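Local coordinates for protein salivary cystatin-L (Ixodes scapularis, PDB 4ZM8) that inhibits host cysteine proteinases such as cathepsins L and S, suppressing the immune response to tick saliva during feeding, at residues 29-34 / 39-44. Sequence-based numbering, arbitrary orientation.
Sequences TWSAQQ and HFDTVA
Trp30 meets Asp41 at the edge of the indole: CZ3 lies 4.0 Å from Asp41 OD2, near the ring plane, with the carboxylate turned 37° out of that plane. With CG anti to the backbone N (chi1 173°), the indole swings over toward Asp41. One of its faces carries the amide carbon of Gln34, offset toward the rim, and the ring also stacks on Phe109 of the second subunit. OD2 itself is engaged by a salt bridge to Arg90 of that subunit, which probably stabilises the carboxylate in its charged form.

Ser31 forms the centre of the contact, facing Asp41 across the closest backbone approach, 5.8 Å between their CA atoms. Its OG, placed between its own backbone N and carbonyl carbon, accepts a nearly straight hydrogen bond from the backbone N of Asp41 (3.1 Å, 163°) and is also hydrogen-bonded to the carbonyl of Thr27 one turn back along the helix. Ser31 CB rests 3.7 Å from Asp41 CB. The same OG lies at the edge of the Phe40 ring.

Ala32 adds an apolar touch, its CB 4.2 Å from Phe40 CE1.

Beyond the contact, His39, Asp41 and Thr42 pair in an antiparallel ladder with the second subunit; with strand 39-68 running away from its own helix, this is consistent with a domain-swapped dimer, a form seen in vitro but probably not in vivo. The last turn of helix 17-32, fastened through a serine hydroxyl to the start of the strand that follows it, represents the helix-against-sheet packing of the cystatin fold.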
ATOM      1  N   THR A  29     -17.837  -5.470  -4.906  1.00 34.75           N
ATOM      2  CA  THR A  29     -16.859  -6.028  -3.972  1.00 27.25           C
ATOM      3  C   THR A  29     -16.893  -5.380  -2.598  1.00 35.18           C
ATOM      4  O   THR A  29     -16.903  -6.068  -1.576  1.00 40.05           O
ATOM      5  CB  THR A  29     -15.442  -5.864  -4.529  1.00 30.44           C
ATOM      6  OG1 THR A  29     -15.346  -6.526  -5.793  1.00 33.84           O
ATOM      7  CG2 THR A  29     -14.400  -6.415  -3.563  1.00 36.20           C
ATOM      8  N   TRP A  30     -16.902  -4.051  -2.573  1.00 32.25           N
ATOM      9  CA  TRP A  30     -16.816  -3.334  -1.319  1.00 30.41           C
ATOM     10  C   TRP A  30     -18.084  -3.490  -0.485  1.00 32.95           C
ATOM     11  O   TRP A  30     -18.009  -3.836   0.685  1.00 40.18           O
ATOM     12  CB  TRP A  30     -16.517  -1.855  -1.563  1.00 32.82           C
ATOM     13  CG  TRP A  30     -16.579  -1.057  -0.300  1.00 38.69           C
ATOM     14  CD1 TRP A  30     -15.630  -0.998   0.683  1.00 35.84           C
ATOM     15  CD2 TRP A  30     -17.654  -0.216   0.129  1.00 34.24           C
ATOM     16  NE1 TRP A  30     -16.049  -0.166   1.692  1.00 38.11           N
ATOM     17  CE2 TRP A  30     -17.291   0.328   1.377  1.00 33.67           C
ATOM     18  CE3 TRP A  30     -18.886   0.137  -0.423  1.00 31.83           C
ATOM     19  CZ2 TRP A  30     -18.113   1.192   2.079  1.00 31.95           C
ATOM     20  CZ3 TRP A  30     -19.707   0.999   0.281  1.00 32.95           C
ATOM     21  CH2 TRP A  30     -19.319   1.513   1.516  1.00 34.25           C
ATOM     22  N   SER A  31     -19.243  -3.252  -1.091  1.00 33.90           N
ATOM     23  CA  SER A  31     -20.518  -3.222  -0.364  1.00 35.79           C
ATOM     24  C   SER A  31     -20.970  -4.595   0.144  1.00 38.90           C
ATOM     25  O   SER A  31     -21.732  -4.682   1.112  1.00 38.37           O
ATOM     26  CB  SER A  31     -21.602  -2.622  -1.251  1.00 30.80           C
ATOM     27  OG  SER A  31     -21.754  -3.409  -2.417  1.00 33.50           O
ATOM     28  N   ALA A  32     -20.503  -5.650  -0.525  1.00 35.27           N
ATOM     29  CA  ALA A  32     -20.698  -7.028  -0.082  1.00 32.05           C
ATOM     30  C   ALA A  32     -20.166  -7.224   1.323  1.00 32.12           C
ATOM     31  O   ALA A  32     -20.866  -7.696   2.207  1.00 34.58           O
ATOM     32  CB  ALA A  32     -20.014  -7.980  -1.030  1.00 31.10           C
ATOM     33  N   GLN A  33     -18.919  -6.830   1.523  1.00 36.23           N
ATOM     34  CA  GLN A  33     -18.279  -6.909   2.826  1.00 37.04           C
ATOM     35  C   GLN A  33     -18.876  -5.958   3.862  1.00 34.21           C
ATOM     36  O   GLN A  33     -18.506  -6.012   5.023  1.00 36.14           O
ATOM     37  CB  GLN A  33     -16.788  -6.627   2.680  1.00 37.16           C
ATOM     38  CG  GLN A  33     -16.133  -7.406   1.558  1.00 36.64           C
ATOM     39  CD  GLN A  33     -14.866  -6.735   1.061  1.00 46.34           C
ATOM     40  OE1 GLN A  33     -14.575  -5.584   1.415  1.00 42.70           O
ATOM     41  NE2 GLN A  33     -14.118  -7.438   0.210  1.00 49.74           N
ATOM     42  N   GLN A  34     -19.795  -5.089   3.460  1.00 40.23           N
ATOM     43  CA  GLN A  34     -20.400  -4.156   4.416  1.00 45.55           C
ATOM     44  C   GLN A  34     -21.515  -4.787   5.249  1.00 54.72           C
ATOM     45  O   GLN A  34     -22.297  -5.625   4.753  1.00 45.80           O
ATOM     46  CB  GLN A  34     -20.940  -2.925   3.695  1.00 44.21           C
ATOM     47  CG  GLN A  34     -19.869  -2.167   2.948  1.00 43.78           C
ATOM     48  CD  GLN A  34     -18.808  -1.598   3.865  1.00 42.75           C
ATOM     49  OE1 GLN A  34     -18.986  -0.522   4.451  1.00 42.27           O
ATOM     50  NE2 GLN A  34     -17.696  -2.318   4.000  1.00 34.26           N
ATOM     51  N   HIS A  39     -28.468  -5.784   0.241  1.00 33.82           N
ATOM     52  CA  HIS A  39     -28.302  -5.754  -1.218  1.00 33.41           C
ATOM     53  C   HIS A  39     -26.912  -5.285  -1.644  1.00 30.92           C
ATOM     54  O   HIS A  39     -26.196  -4.641  -0.869  1.00 30.31           O
ATOM     55  CB  HIS A  39     -29.354  -4.839  -1.860  1.00 29.79           C
ATOM     56  CG  HIS A  39     -30.755  -5.352  -1.749  1.00 33.79           C
ATOM     57  ND1 HIS A  39     -31.377  -5.560  -0.537  1.00 37.44           N
ATOM     58  CD2 HIS A  39     -31.656  -5.704  -2.696  1.00 33.81           C
ATOM     59  CE1 HIS A  39     -32.598  -6.016  -0.743  1.00 36.59           C
ATOM     60  NE2 HIS A  39     -32.795  -6.110  -2.045  1.00 32.06           N
ATOM     61  N   PHE A  40     -26.541  -5.582  -2.884  1.00 25.56           N
ATOM     62  CA  PHE A  40     -25.366  -4.939  -3.466  1.00 26.99           C
ATOM     63  C   PHE A  40     -25.633  -3.460  -3.699  1.00 25.73           C
ATOM     64  O   PHE A  40     -26.768  -3.063  -3.996  1.00 27.35           O
ATOM     65  CB  PHE A  40     -24.968  -5.580  -4.797  1.00 27.89           C
ATOM     66  CG  PHE A  40     -24.480  -6.978  -4.666  1.00 29.29           C
ATOM     67  CD1 PHE A  40     -23.199  -7.234  -4.225  1.00 29.93           C
ATOM     68  CD2 PHE A  40     -25.305  -8.043  -4.982  1.00 29.98           C
ATOM     69  CE1 PHE A  40     -22.752  -8.525  -4.102  1.00 30.85           C
ATOM     70  CE2 PHE A  40     -24.861  -9.334  -4.859  1.00 29.16           C
ATOM     71  CZ  PHE A  40     -23.583  -9.572  -4.420  1.00 30.04           C
ATOM     72  N   ASP A  41     -24.596  -2.646  -3.539  1.00 25.71           N
ATOM     73  CA  ASP A  41     -24.589  -1.293  -4.077  1.00 23.21           C
ATOM     74  C   ASP A  41     -24.185  -1.427  -5.525  1.00 22.87           C
ATOM     75  O   ASP A  41     -23.523  -2.401  -5.894  1.00 25.56           O
ATOM     76  CB  ASP A  41     -23.606  -0.388  -3.346  1.00 25.42           C
ATOM     77  CG  ASP A  41     -24.155   0.155  -2.057  1.00 27.70           C
ATOM     78  OD1 ASP A  41     -25.381   0.005  -1.828  1.00 29.80           O
ATOM     79  OD2 ASP A  41     -23.359   0.745  -1.288  1.00 23.83           O
ATOM     80  N   THR A  42     -24.570  -0.469  -6.351  1.00 19.71           N
ATOM     81  CA  THR A  42     -24.115  -0.493  -7.734  1.00 22.73           C
ATOM     82  C   THR A  42     -23.737   0.909  -8.214  1.00 20.69           C
ATOM     83  O   THR A  42     -23.722   1.875  -7.447  1.00 20.41           O
ATOM     84  CB  THR A  42     -25.173  -1.112  -8.668  1.00 23.46           C
ATOM     85  OG1 THR A  42     -24.569  -1.459  -9.921  1.00 19.36           O
ATOM     86  CG2 THR A  42     -26.326  -0.138  -8.893  1.00 25.03           C
ATOM     87  N   VAL A  43     -23.386   1.012  -9.482  1.00 18.84           N
ATOM     88  CA  VAL A  43     -23.023   2.304 -10.016  1.00 23.05           C
ATOM     89  C   VAL A  43     -24.235   3.015 -10.627  1.00 24.41           C
ATOM     90  O   VAL A  43     -24.831   2.541 -11.597  1.00 26.99           O
ATOM     91  CB  VAL A  43     -21.925   2.156 -11.048  1.00 26.00           C
ATOM     92  CG1 VAL A  43     -21.447   3.525 -11.530  1.00 21.85           C
ATOM     93  CG2 VAL A  43     -20.776   1.342 -10.452  1.00 31.00           C
ATOM     94  N   ALA A  44     -24.618   4.128 -10.017  1.00 24.58           N
ATOM     95  CA  ALA A  44     -25.519   5.074 -10.657  1.00 28.55           C
ATOM     96  C   ALA A  44     -24.723   5.861 -11.700  1.00 30.34           C
ATOM     97  O   ALA A  44     -25.107   5.897 -12.867  1.00 31.71           O
ATOM     98  CB  ALA A  44     -26.154   6.012  -9.637  1.00 25.88           C
TER